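Local coordinates for uncharacterized ACR, COG1565 superfamily (Burkholderia thailandensis, PDB 4F3N), which binds S-adenosyl-L-homocysteine and is probably an S-adenosylmethionine-dependent methyltransferase, perhaps acting on arginine side chains of proteins, though its activity is not established, at residues T124-V129 and A153-A158; M142-G147 and V172-E177; V271-D276 and Q313-C318; A294-Y299 and K408-S413; A353-L358 and F412-D417. All coordinates share one frame; numbering follows the deposited sequence.

Interaction 1 (T124-V129 and A153-A158); sequences TLARPV and AGLLTA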
# COMPACT_ATOMS: atom_id res chain seq x y z
N THR A 124 3.45 -10.77 15.09
CA THR A 124 4.64 -11.21 14.41
C THR A 124 5.48 -10.04 13.96
O THR A 124 6.69 -10.06 14.15
CB THR A 124 4.28 -12.12 13.22
OG1 THR A 124 3.47 -13.20 13.71
CG2 THR A 124 5.58 -12.68 12.54
N LEU A 125 4.85 -9.04 13.34
CA LEU A 125 5.59 -7.84 12.87
C LEU A 125 6.32 -7.13 14.02
O LEU A 125 7.33 -6.52 13.80
CB LEU A 125 4.64 -6.87 12.18
CG LEU A 125 5.14 -5.54 11.64
CD1 LEU A 125 6.21 -5.79 10.58
CD2 LEU A 125 3.94 -4.72 11.08
N ALA A 126 5.73 -7.18 15.22
CA ALA A 126 6.31 -6.56 16.41
C ALA A 126 7.75 -7.02 16.63
O ALA A 126 8.60 -6.26 17.13
CB ALA A 126 5.42 -6.80 17.65
N ARG A 127 8.08 -8.25 16.25
CA ARG A 127 9.45 -8.73 16.47
C ARG A 127 10.54 -8.02 15.67
O ARG A 127 11.45 -7.43 16.26
CB ARG A 127 9.49 -10.24 16.36
CG ARG A 127 8.68 -10.82 17.51
CD ARG A 127 8.44 -12.31 17.45
NE ARG A 127 7.49 -12.68 18.52
CZ ARG A 127 7.25 -13.92 18.91
NH1 ARG A 127 7.86 -14.95 18.32
NH2 ARG A 127 6.38 -14.13 19.90
N PRO A 128 10.43 -8.02 14.32
CA PRO A 128 11.37 -7.16 13.58
C PRO A 128 11.24 -5.67 13.86
O PRO A 128 12.25 -4.95 13.77
CB PRO A 128 11.09 -7.49 12.10
CG PRO A 128 9.73 -8.15 12.09
CD PRO A 128 9.53 -8.78 13.43
N VAL A 129 10.06 -5.16 14.18
CA VAL A 129 9.95 -3.76 14.57
C VAL A 129 10.79 -3.50 15.83
O VAL A 129 11.59 -2.58 15.87
CB VAL A 129 8.49 -3.33 14.75
CG1 VAL A 129 8.35 -1.93 15.37
CG2 VAL A 129 7.84 -3.34 13.35
N ALA A 153 -3.33 -0.79 16.87
CA ALA A 153 -3.72 -1.35 18.16
C ALA A 153 -2.94 -2.64 18.44
O ALA A 153 -2.41 -2.84 19.55
CB ALA A 153 -5.21 -1.58 18.23
N GLY A 154 -2.81 -3.48 17.40
CA GLY A 154 -2.10 -4.74 17.52
C GLY A 154 -0.62 -4.56 17.76
O GLY A 154 -0.02 -5.30 18.55
N LEU A 155 -0.01 -3.62 17.05
CA LEU A 155 1.44 -3.44 17.11
C LEU A 155 1.82 -2.78 18.46
O LEU A 155 2.78 -3.16 19.14
CB LEU A 155 1.90 -2.60 15.92
CG LEU A 155 3.36 -2.58 15.53
CD1 LEU A 155 3.99 -3.98 15.41
CD2 LEU A 155 3.48 -1.86 14.16
N LEU A 156 1.00 -1.83 18.87
CA LEU A 156 1.20 -1.17 20.16
C LEU A 156 1.15 -2.20 21.29
O LEU A 156 2.03 -2.25 22.18
CB LEU A 156 0.11 -0.12 20.39
CG LEU A 156 0.42 1.30 20.04
CD1 LEU A 156 -0.81 2.16 20.28
CD2 LEU A 156 1.59 1.79 20.93
N THR A 157 0.09 -3.00 21.28
CA THR A 157 -0.11 -4.00 22.30
C THR A 157 1.00 -5.06 22.31
O THR A 157 1.59 -5.43 23.37
CB THR A 157 -1.50 -4.66 22.12
OG1 THR A 157 -2.50 -3.66 22.34
CG2 THR A 157 -1.74 -5.73 23.17
N ALA A 158 1.37 -5.50 21.12
CA ALA A 158 2.36 -6.55 21.02
C ALA A 158 3.74 -6.04 21.43
O ALA A 158 4.49 -6.78 22.11
CB ALA A 158 2.39 -7.16 19.62
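In the Rossmann-like fold of class I methyltransferases, helices 118-136 and 150-161 precede and follow the first strand of the central sheet, 140-144, and here A126 of one packs against L155 and A158 of the other. The short helical segments pass 8.9 Å apart, axis to axis, at a crossing angle of -61°, and no hydrogen bond joins them: the contact is entirely apolar and buried. At one point small meets small: A126 CB lies 3.6 Å from A158 CB. Two alanines at the crossing let the backbones come close, and A126 and L155 bring their CA atoms to within 5.8 Å. L155 does the rest of the work. Its CG stands anti to the backbone N (chi1 -163°), which carries the two methyl groups across to helix 118-136. CD1 lies on the helix backbone itself, 3.6 Å from A126 CA, and touches the A126 methyl as well. CD2 takes the other direction and meets the end of the L125 side chain. L125 in turn leans on F366 of helix 363-369, and its side chain is about 6 Å from that of N214, a residue of the S-adenosyl-L-homocysteine site, which puts this packing probably just behind the cofactor pocket. Helix 118-136 is kinked beside the contact: P128 has no amide hydrogen to give, and R127 N bonds three residues back, to T124 O at 3.1 Å. Regular helical bonding resumes at V129, whose CG2 is 4.4 Å from L155 CD1.

Interaction 2 (M142-G147 and V172-E177); sequences MEFGAG and VDLSGE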
# COMPACT_ATOMS: atom_id res chain seq x y z
N MET A 142 5.91 5.23 13.42
CA MET A 142 5.04 6.08 12.62
C MET A 142 4.39 5.23 11.54
O MET A 142 5.08 4.59 10.75
CB MET A 142 5.81 7.25 11.95
CG MET A 142 4.91 8.01 11.00
SD MET A 142 5.87 9.20 10.03
CE MET A 142 5.81 10.32 11.26
N GLU A 143 3.07 5.21 11.51
CA GLU A 143 2.36 4.45 10.50
C GLU A 143 1.68 5.44 9.53
O GLU A 143 1.00 6.40 9.92
CB GLU A 143 1.34 3.48 11.14
CG GLU A 143 0.66 2.67 10.07
CD GLU A 143 -0.35 1.66 10.54
OE1 GLU A 143 -0.64 1.61 11.73
OE2 GLU A 143 -0.84 0.93 9.64
N PHE A 144 1.87 5.21 8.24
CA PHE A 144 1.21 6.07 7.24
C PHE A 144 -0.08 5.41 6.86
O PHE A 144 -0.09 4.22 6.60
CB PHE A 144 2.12 6.27 5.99
CG PHE A 144 1.51 7.21 4.95
CD1 PHE A 144 1.72 8.57 5.02
CD2 PHE A 144 0.67 6.71 3.96
CE1 PHE A 144 1.13 9.43 4.08
CE2 PHE A 144 0.08 7.55 3.00
CZ PHE A 144 0.29 8.92 3.08
N GLY A 145 -1.16 6.22 6.82
CA GLY A 145 -2.51 5.77 6.45
C GLY A 145 -3.23 5.21 7.66
O GLY A 145 -3.90 5.94 8.37
N ALA A 146 -2.99 3.93 7.91
CA ALA A 146 -3.32 3.19 9.15
C ALA A 146 -4.69 2.55 9.12
O ALA A 146 -5.11 1.89 10.09
CB ALA A 146 -3.08 3.98 10.45
N GLY A 147 -5.40 2.70 7.99
CA GLY A 147 -6.74 2.07 7.88
C GLY A 147 -7.70 2.46 9.00
O GLY A 147 -7.89 3.63 9.27
N VAL A 172 -0.08 9.05 10.38
CA VAL A 172 -0.24 10.09 9.37
C VAL A 172 -1.54 9.90 8.62
O VAL A 172 -1.70 8.93 7.88
CB VAL A 172 0.91 10.13 8.32
CG1 VAL A 172 0.70 11.30 7.36
CG2 VAL A 172 2.25 10.24 9.01
N ASP A 173 -2.44 10.86 8.81
CA ASP A 173 -3.81 10.85 8.28
C ASP A 173 -3.98 12.15 7.52
O ASP A 173 -4.47 13.15 8.07
CB ASP A 173 -4.82 10.72 9.43
CG ASP A 173 -6.26 10.89 8.98
OD1 ASP A 173 -6.61 10.58 7.82
OD2 ASP A 173 -7.07 11.36 9.80
N LEU A 174 -3.53 12.16 6.27
CA LEU A 174 -3.44 13.40 5.51
C LEU A 174 -4.78 14.08 5.38
O LEU A 174 -4.84 15.30 5.39
CB LEU A 174 -2.91 13.14 4.08
CG LEU A 174 -1.52 12.54 3.90
CD1 LEU A 174 -1.17 12.40 2.41
CD2 LEU A 174 -0.47 13.35 4.65
N SER A 175 -5.84 13.29 5.19
CA SER A 175 -7.14 13.88 4.89
C SER A 175 -7.89 14.33 6.13
O SER A 175 -8.82 15.14 6.03
CB SER A 175 -8.04 12.88 4.15
OG SER A 175 -8.51 11.88 5.03
N GLY A 176 -7.53 13.79 7.31
CA GLY A 176 -8.30 14.10 8.51
C GLY A 176 -9.44 13.13 8.67
O GLY A 176 -10.05 13.05 9.73
N GLU A 177 -9.74 12.37 7.61
CA GLU A 177 -10.96 11.59 7.61
C GLU A 177 -10.84 10.22 8.28
O GLU A 177 -11.87 9.61 8.58
CB GLU A 177 -11.48 11.43 6.16
CG GLU A 177 -11.84 12.74 5.47
CD GLU A 177 -13.31 13.12 5.57
OE1 GLU A 177 -14.07 12.47 6.33
OE2 GLU A 177 -13.70 14.10 4.91
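Strand 140-144 breaks off abruptly while still paired with V172: F144 and V172 form a parallel bridge, and at the very next residue, G145, the backbone swings to a positive phi of 85°. This is the first strand of a Rossmann-like methyltransferase sheet running out beside the second, 168-172, and the turn leads into a glycine-rich segment whose G147 fits a GxGxxA pattern, consistent with a cofactor-binding loop. Two backbone bonds bracket the bridge. V172 N gives to E143 O at 2.9 Å, nearly straight at 169°, and V172 O takes G145 N at 3.0 Å, tying down the residue where the chain departs.

The side chains of M142, F144 and V172 share one face of the sheet. V172 divides its methyls between the other two: CG1, anti to the backbone N (chi1 -176°), leans against F144, while CG2, beside that N, reaches M142 SD at 3.9 Å. On the reverse face the E143 carboxylate is hydrogen-bonded through OE1 to Y169 OH of strand 168-172, and its side chain is about 4 Å from that of N214. Beyond V172 the chain is held by D173, which accepts from L178 N and pairs with R179. F144 spans both neighbours: its CD1 is 3.7 Å from V172 CG1, and at the rim, close to the ring plane, its CZ meets L174 CD1 at 3.8 Å.

Interaction 3 (V271-D276 and Q313-C318); sequences VTETHD and QGTLMC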
# COMPACT_ATOMS: atom_id res chain seq x y z
N VAL A 271 -0.56 -2.91 -21.90
CA VAL A 271 -1.03 -1.79 -21.10
C VAL A 271 -0.59 -2.07 -19.68
O VAL A 271 -0.71 -3.18 -19.21
CB VAL A 271 -2.56 -1.58 -21.20
CG1 VAL A 271 -2.99 -0.37 -20.35
CG2 VAL A 271 -2.97 -1.32 -22.64
N THR A 272 -0.00 -1.07 -19.02
CA THR A 272 0.53 -1.29 -17.68
C THR A 272 0.58 0.03 -16.91
O THR A 272 0.17 1.09 -17.41
CB THR A 272 1.90 -1.99 -17.73
OG1 THR A 272 2.21 -2.52 -16.43
CG2 THR A 272 3.03 -1.01 -18.26
N GLU A 273 1.08 -0.02 -15.69
CA GLU A 273 1.07 1.12 -14.78
C GLU A 273 2.47 1.57 -14.52
O GLU A 273 3.38 0.74 -14.46
CB GLU A 273 0.48 0.73 -13.42
CG GLU A 273 -0.90 0.17 -13.43
CD GLU A 273 -0.93 -1.29 -13.84
OE1 GLU A 273 0.05 -2.00 -13.54
OE2 GLU A 273 -1.92 -1.71 -14.48
N THR A 274 2.63 2.89 -14.38
CA THR A 274 3.77 3.48 -13.72
C THR A 274 3.37 4.05 -12.33
O THR A 274 2.20 4.39 -12.08
CB THR A 274 4.49 4.54 -14.58
OG1 THR A 274 3.63 5.66 -14.78
CG2 THR A 274 4.87 3.95 -15.95
N HIS A 275 4.37 4.14 -11.46
CA HIS A 275 4.19 4.41 -10.02
C HIS A 275 4.93 5.62 -9.52
O HIS A 275 5.56 5.57 -8.45
CB HIS A 275 4.60 3.18 -9.21
CG HIS A 275 3.99 1.91 -9.73
ND1 HIS A 275 4.57 1.21 -10.70
CD2 HIS A 275 2.87 1.23 -9.35
CE1 HIS A 275 3.83 0.15 -10.97
NE2 HIS A 275 2.78 0.16 -10.15
N ASP A 276 4.88 6.72 -10.27
CA ASP A 276 5.60 7.95 -9.89
C ASP A 276 5.22 8.41 -8.47
O ASP A 276 6.10 8.85 -7.71
CB ASP A 276 5.38 9.11 -10.88
CG ASP A 276 6.00 8.85 -12.25
OD1 ASP A 276 7.08 8.28 -12.34
OD2 ASP A 276 5.41 9.25 -13.25
N GLN A 313 -2.03 -6.81 -19.50
CA GLN A 313 -3.08 -5.90 -19.08
C GLN A 313 -2.71 -5.26 -17.73
O GLN A 313 -3.53 -4.61 -17.11
CB GLN A 313 -4.42 -6.62 -19.01
CG GLN A 313 -4.94 -7.09 -20.38
CD GLN A 313 -6.08 -8.11 -20.28
OE1 GLN A 313 -6.98 -7.97 -19.45
NE2 GLN A 313 -6.05 -9.13 -21.14
N GLY A 314 -1.47 -5.41 -17.31
CA GLY A 314 -0.98 -4.79 -16.08
C GLY A 314 -1.62 -5.42 -14.86
O GLY A 314 -2.01 -6.61 -14.88
N THR A 315 -1.75 -4.61 -13.81
CA THR A 315 -2.25 -5.08 -12.52
C THR A 315 -3.41 -4.28 -11.94
O THR A 315 -3.90 -4.62 -10.86
CB THR A 315 -1.14 -5.12 -11.47
OG1 THR A 315 -0.79 -3.76 -11.07
CG2 THR A 315 0.06 -5.89 -12.02
N LEU A 316 -3.90 -3.26 -12.66
CA LEU A 316 -4.97 -2.44 -12.10
C LEU A 316 -6.16 -3.30 -11.74
O LEU A 316 -6.57 -4.16 -12.53
CB LEU A 316 -5.41 -1.37 -13.11
CG LEU A 316 -6.21 -0.23 -12.52
CD1 LEU A 316 -5.26 0.70 -11.75
CD2 LEU A 316 -6.96 0.54 -13.62
N MET A 317 -6.72 -3.09 -10.55
CA MET A 317 -7.88 -3.85 -10.14
C MET A 317 -8.75 -2.98 -9.26
O MET A 317 -8.25 -2.22 -8.44
CB MET A 317 -7.49 -5.13 -9.42
CG MET A 317 -8.60 -6.17 -9.32
SD MET A 317 -9.37 -6.73 -10.87
CE MET A 317 -8.00 -7.06 -12.00
N CYS A 318 -10.05 -3.09 -9.48
CA CYS A 318 -11.05 -2.35 -8.75
C CYS A 318 -11.91 -3.32 -7.92
O CYS A 318 -12.07 -4.49 -8.29
CB CYS A 318 -11.93 -1.57 -9.73
SG CYS A 318 -10.97 -0.58 -10.90
O HOH W 1 -3.70 -1.71 -16.52
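Hydrogen bonds to one carboxylate dominate this contact: E273, buried on strand 271-274, receives the backbone of T315 and L316 in the loop before strand 317-319. The T315 amide straddles the group, giving to OE2 at 3.0 Å on its syn side and more weakly to E273 OE1 at 3.2 Å. L316 N reaches the same OE2 at 3.1 Å from above the carboxylate plane, 66° out of it, and from the same face as T315 N. Bending of the E273 chain at chi2 (79°) brings its carboxylate to the T315 and L316 amides. T315 OG1 lies 3.1 Å from E273 OE1, and Y306 OH is bonded to both; H340 N also bonds T315 OG1.

A water adds a bridge, donating to E273 OE2 at 2.7 Å and to Q313 O at 3.0 Å. OE2 thus gathers three donors, which would probably stabilise its negative charge inside the protein.

Close backbone approach makes up the remainder. G314, with a positive phi of 69°, brings its CA to 3.6 Å from E273 OE2 and passes T272 at a CA-CA separation of 4.1 Å. V271 does not complete a ladder with G314; its backbone bonds to A312 instead. Apolar flanks come from strand 336-342, where A339 touches E273 and T315, and I337 touches L316. An acidic side chain gripping consecutive amides in this way ties a loop to a strand of another sheet, here joining the antiparallel sheet to the small mixed one.

Interaction 4 (A294-Y299 and K408-S413); sequences AFFIDY and KVIAFS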
# COMPACT_ATOMS: atom_id res chain seq x y z
N ALA A 294 12.16 1.62 7.78
CA ALA A 294 10.84 1.83 7.15
C ALA A 294 10.50 0.52 6.49
O ALA A 294 11.31 0.01 5.69
CB ALA A 294 10.82 2.99 6.15
N PHE A 295 9.37 -0.06 6.88
CA PHE A 295 8.85 -1.30 6.31
C PHE A 295 7.63 -0.99 5.46
O PHE A 295 6.72 -0.32 5.95
CB PHE A 295 8.37 -2.24 7.41
CG PHE A 295 9.47 -2.73 8.35
CD1 PHE A 295 10.10 -3.97 8.13
CD2 PHE A 295 9.84 -1.98 9.43
CE1 PHE A 295 11.08 -4.45 9.00
CE2 PHE A 295 10.81 -2.44 10.30
CZ PHE A 295 11.41 -3.68 10.09
N PHE A 296 7.63 -1.46 4.21
CA PHE A 296 6.45 -1.43 3.34
C PHE A 296 6.00 -2.82 3.01
O PHE A 296 6.82 -3.64 2.61
CB PHE A 296 6.75 -0.64 2.07
CG PHE A 296 7.13 0.79 2.34
CD1 PHE A 296 6.17 1.74 2.67
CD2 PHE A 296 8.45 1.18 2.32
CE1 PHE A 296 6.53 3.08 2.91
CE2 PHE A 296 8.82 2.49 2.61
CZ PHE A 296 7.86 3.43 2.89
N ILE A 297 4.73 -3.12 3.28
CA ILE A 297 4.13 -4.41 3.05
C ILE A 297 3.09 -4.22 1.96
O ILE A 297 2.21 -3.35 2.10
CB ILE A 297 3.41 -4.93 4.31
CG1 ILE A 297 4.42 -4.94 5.49
CG2 ILE A 297 2.85 -6.35 4.07
CD1 ILE A 297 4.05 -3.99 6.61
N ASP A 298 3.19 -4.99 0.89
CA ASP A 298 2.23 -4.83 -0.20
C ASP A 298 2.36 -5.93 -1.21
O ASP A 298 3.38 -6.64 -1.29
CB ASP A 298 2.42 -3.46 -0.87
CG ASP A 298 1.14 -2.70 -1.09
OD1 ASP A 298 0.09 -3.33 -1.45
OD2 ASP A 298 1.17 -1.46 -0.90
N TYR A 299 1.32 -6.06 -2.01
CA TYR A 299 1.34 -6.99 -3.13
C TYR A 299 2.01 -6.39 -4.36
O TYR A 299 1.84 -5.20 -4.70
CB TYR A 299 -0.07 -7.47 -3.43
CG TYR A 299 -1.16 -6.39 -3.45
CD1 TYR A 299 -1.90 -6.07 -2.29
CD2 TYR A 299 -1.46 -5.71 -4.61
CE1 TYR A 299 -2.91 -5.13 -2.31
CE2 TYR A 299 -2.47 -4.73 -4.63
CZ TYR A 299 -3.19 -4.46 -3.48
OH TYR A 299 -4.18 -3.50 -3.49
N LYS A 408 4.71 -8.90 -0.39
CA LYS A 408 6.14 -8.75 -0.19
C LYS A 408 6.36 -7.78 0.93
O LYS A 408 5.48 -6.97 1.26
CB LYS A 408 6.87 -8.21 -1.44
CG LYS A 408 6.51 -8.91 -2.75
CD LYS A 408 6.95 -10.38 -2.76
CE LYS A 408 6.85 -11.01 -4.16
NZ LYS A 408 5.44 -11.16 -4.64
N VAL A 409 7.52 -7.89 1.57
CA VAL A 409 7.98 -6.87 2.50
C VAL A 409 9.30 -6.32 2.00
O VAL A 409 10.24 -7.10 1.76
CB VAL A 409 8.18 -7.44 3.90
CG1 VAL A 409 8.55 -6.32 4.84
CG2 VAL A 409 6.87 -8.15 4.41
N ILE A 410 9.38 -4.99 1.89
CA ILE A 410 10.64 -4.29 1.63
C ILE A 410 10.92 -3.34 2.80
O ILE A 410 10.00 -2.78 3.38
CB ILE A 410 10.63 -3.56 0.25
CG1 ILE A 410 12.04 -3.15 -0.17
CG2 ILE A 410 9.69 -2.32 0.26
CD1 ILE A 410 12.13 -2.91 -1.69
N ALA A 411 12.18 -3.22 3.21
CA ALA A 411 12.53 -2.35 4.29
C ALA A 411 13.81 -1.58 3.98
O ALA A 411 14.71 -2.11 3.33
CB ALA A 411 12.71 -3.13 5.58
N PHE A 412 13.85 -0.34 4.44
CA PHE A 412 14.99 0.56 4.34
C PHE A 412 15.43 0.97 5.74
O PHE A 412 14.65 0.96 6.71
CB PHE A 412 14.58 1.80 3.53
CG PHE A 412 14.08 1.49 2.15
CD1 PHE A 412 14.97 1.23 1.14
CD2 PHE A 412 12.71 1.41 1.88
CE1 PHE A 412 14.51 0.93 -0.14
CE2 PHE A 412 12.25 1.11 0.61
CZ PHE A 412 13.16 0.91 -0.40
N SER A 413 16.68 1.41 5.86
CA SER A 413 17.19 1.76 7.16
C SER A 413 18.28 2.80 7.10
O SER A 413 18.89 3.05 6.07
CB SER A 413 17.70 0.54 7.93
OG SER A 413 18.75 -0.11 7.22
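F296 and F412 meet rim to rim on one face of the sheet: F296 CE2 lies 4.1 Å from F412 CD2, each atom close to the plane of the other's ring, although the two side chains cross at about a right angle. The I410 CG2 methyl also sits at the F296 edge. On the reverse face the F295 ring has V409 CG1 at its edge and the A411 methyl set obliquely, with CD1 and CB 3.7 Å apart. These residues belong to strands 293-298 and 407-414, the antiparallel pair in which the seventh strand of the class I methyltransferase fold is inserted beside the fifth.

Six backbone bonds join A294, F296 and D298 reciprocally to F412, I410 and K408; that from F296 N to I410 O, 2.8 Å, is almost straight at 172°. Between them, in the non-hydrogen-bonded pairs, CA-H groups approach carbonyls, as A411 CA does A294 O at 3.0 Å. On the face of F295, I297 and V409 lie side by side, pointing the same way, and the I297 side chain is about 4 Å from that of N214 of the S-adenosyl-L-homocysteine site. Helix 276-288 packs on the opposite face, touching F296 and F412.

K408 turns its ammonium group to the carbonyls of E405, L406 and G300. At the corner, D298 OD2 accepts from D218 N, while OD1 takes Y299 N at 3.0 Å on its anti lone pair and stands 3.5 Å above the Y299 ring plane, toward the rim.

Interaction 5 (A353-L358 and F412-D417); sequences AGADLL and FSRGID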
# COMPACT_ATOMS: atom_id res chain seq x y z
N ALA A 353 17.65 7.89 -2.14
CA ALA A 353 17.53 8.92 -1.13
C ALA A 353 18.60 8.78 -0.07
O ALA A 353 18.68 9.60 0.84
CB ALA A 353 16.15 8.87 -0.51
N GLY A 354 19.41 7.74 -0.17
CA GLY A 354 20.57 7.55 0.71
C GLY A 354 20.35 6.52 1.83
O GLY A 354 21.28 6.22 2.59
N ALA A 355 19.16 5.96 1.93
CA ALA A 355 18.91 4.89 2.92
C ALA A 355 19.54 3.60 2.41
O ALA A 355 19.79 3.43 1.24
CB ALA A 355 17.40 4.68 3.19
N ASP A 356 19.85 2.71 3.34
CA ASP A 356 20.24 1.36 3.05
C ASP A 356 19.02 0.50 2.78
O ASP A 356 17.96 0.72 3.37
CB ASP A 356 20.97 0.81 4.28
CG ASP A 356 22.22 1.65 4.64
OD1 ASP A 356 22.94 2.04 3.70
OD2 ASP A 356 22.42 1.98 5.84
N LEU A 357 19.19 -0.51 1.93
CA LEU A 357 18.18 -1.55 1.79
C LEU A 357 18.43 -2.55 2.90
O LEU A 357 19.46 -3.18 2.94
CB LEU A 357 18.25 -2.25 0.46
CG LEU A 357 17.28 -3.40 0.20
CD1 LEU A 357 15.88 -2.85 0.08
CD2 LEU A 357 17.69 -4.14 -1.08
N LEU A 358 17.47 -2.67 3.80
CA LEU A 358 17.53 -3.57 4.94
C LEU A 358 17.08 -4.98 4.57
O LEU A 358 17.61 -5.94 5.08
CB LEU A 358 16.68 -3.00 6.09
CG LEU A 358 16.74 -3.72 7.40
CD1 LEU A 358 18.17 -3.78 7.95
CD2 LEU A 358 15.72 -3.08 8.37
N PHE A 412 13.85 -0.34 4.44
CA PHE A 412 14.99 0.56 4.34
C PHE A 412 15.43 0.97 5.74
O PHE A 412 14.65 0.96 6.71
CB PHE A 412 14.58 1.80 3.53
CG PHE A 412 14.08 1.49 2.15
CD1 PHE A 412 14.97 1.23 1.14
CD2 PHE A 412 12.71 1.41 1.88
CE1 PHE A 412 14.51 0.93 -0.14
CE2 PHE A 412 12.25 1.11 0.61
CZ PHE A 412 13.16 0.91 -0.40
N SER A 413 16.68 1.41 5.86
CA SER A 413 17.19 1.76 7.16
C SER A 413 18.28 2.80 7.10
O SER A 413 18.89 3.05 6.07
CB SER A 413 17.70 0.54 7.93
OG SER A 413 18.75 -0.11 7.22
N ARG A 414 18.46 3.44 8.25
CA ARG A 414 19.63 4.28 8.51
C ARG A 414 20.06 4.01 9.92
O ARG A 414 19.25 3.97 10.86
CB ARG A 414 19.31 5.75 8.37
CG ARG A 414 18.90 6.15 6.98
CD ARG A 414 18.89 7.66 6.91
NE ARG A 414 18.31 8.17 5.68
CZ ARG A 414 19.01 8.66 4.66
NH1 ARG A 414 20.35 8.66 4.67
NH2 ARG A 414 18.36 9.16 3.61
N GLY A 415 21.36 3.77 10.10
CA GLY A 415 21.86 3.51 11.41
C GLY A 415 21.63 2.13 11.93
O GLY A 415 21.74 1.93 13.14
N ILE A 416 21.31 1.18 11.05
CA ILE A 416 21.22 -0.22 11.40
C ILE A 416 22.35 -0.95 10.67
O ILE A 416 22.45 -0.89 9.45
CB ILE A 416 19.83 -0.82 11.07
CG1 ILE A 416 18.74 -0.13 11.92
CG2 ILE A 416 19.81 -2.30 11.32
CD1 ILE A 416 17.34 -0.69 11.72
N ASP A 417 23.22 -1.61 11.45
CA ASP A 417 24.36 -2.33 10.91
C ASP A 417 23.98 -3.79 11.11
O ASP A 417 23.47 -4.18 12.15
CB ASP A 417 25.64 -1.99 11.73
CG ASP A 417 25.75 -0.51 12.09
OD1 ASP A 417 25.93 0.27 11.17
OD2 ASP A 417 25.69 -0.15 13.31
O HOH W 2 20.99 1.02 8.07
O HOH W 3 22.97 4.29 7.69
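S413 and D356 make the central pair between edge strand 356-362 and the end of strand 407-414: D356 N gives to S413 O and S413 N to D356 O, both at 2.9 Å. Segments 356-358 and 412-414 run 122° apart. Beside the pair L358 lies over S413, and its CD1 reaches I416 CG2 at 4.0 Å, the side chains crossing at about a right angle. L357 CD1 borders F412 CE1.

R414 extends from CG to NE along the other flank. Its NH2 gives to A353 O at 2.8 Å from above the carbonyl plane, and the backbone at A355 N lies over one face of the guanidinium. C286 O of helix 276-288 takes NH2 as well.

Two waters form the next shell. One donates to D356 OD2 and accepts from S413 OG, at 2.6 Å, and from I416 N; the second donates to D356 OD2 and accepts from G415 N at 2.9 Å. Farther out, helix 118-136 backs I416, and G354 ends helix 343-352 in a Schellman motif.

R414 therefore sets a positive charge at the carboxyl end of that helix, where it probably offsets the helix dipole, while water-bridged D356 probably helps to fix the turn at G415.

How the interactions relate
Interactions 2, 4 and 5 all lie in the seven-stranded sheet: interaction 2 at the ends of its parallel strands, interaction 4 one strand in from the edge, interaction 5 at the edge strand 356-362. Interactions 4 and 5 share F412 and S413 on strand 407-414, and A411 O probably bonds L358 N between them. Interaction 4 is fully buried, 2 and 5 only partly, and water enters at the edge. Interaction 1 is helix packing on a flank of the sheet, wholly apolar and buried; P128 O touches F295 CZ of interaction 4. Interaction 3 stands apart, its centre about 32 Å from that of interaction 1, and relies on a buried carboxylate rather than a ladder.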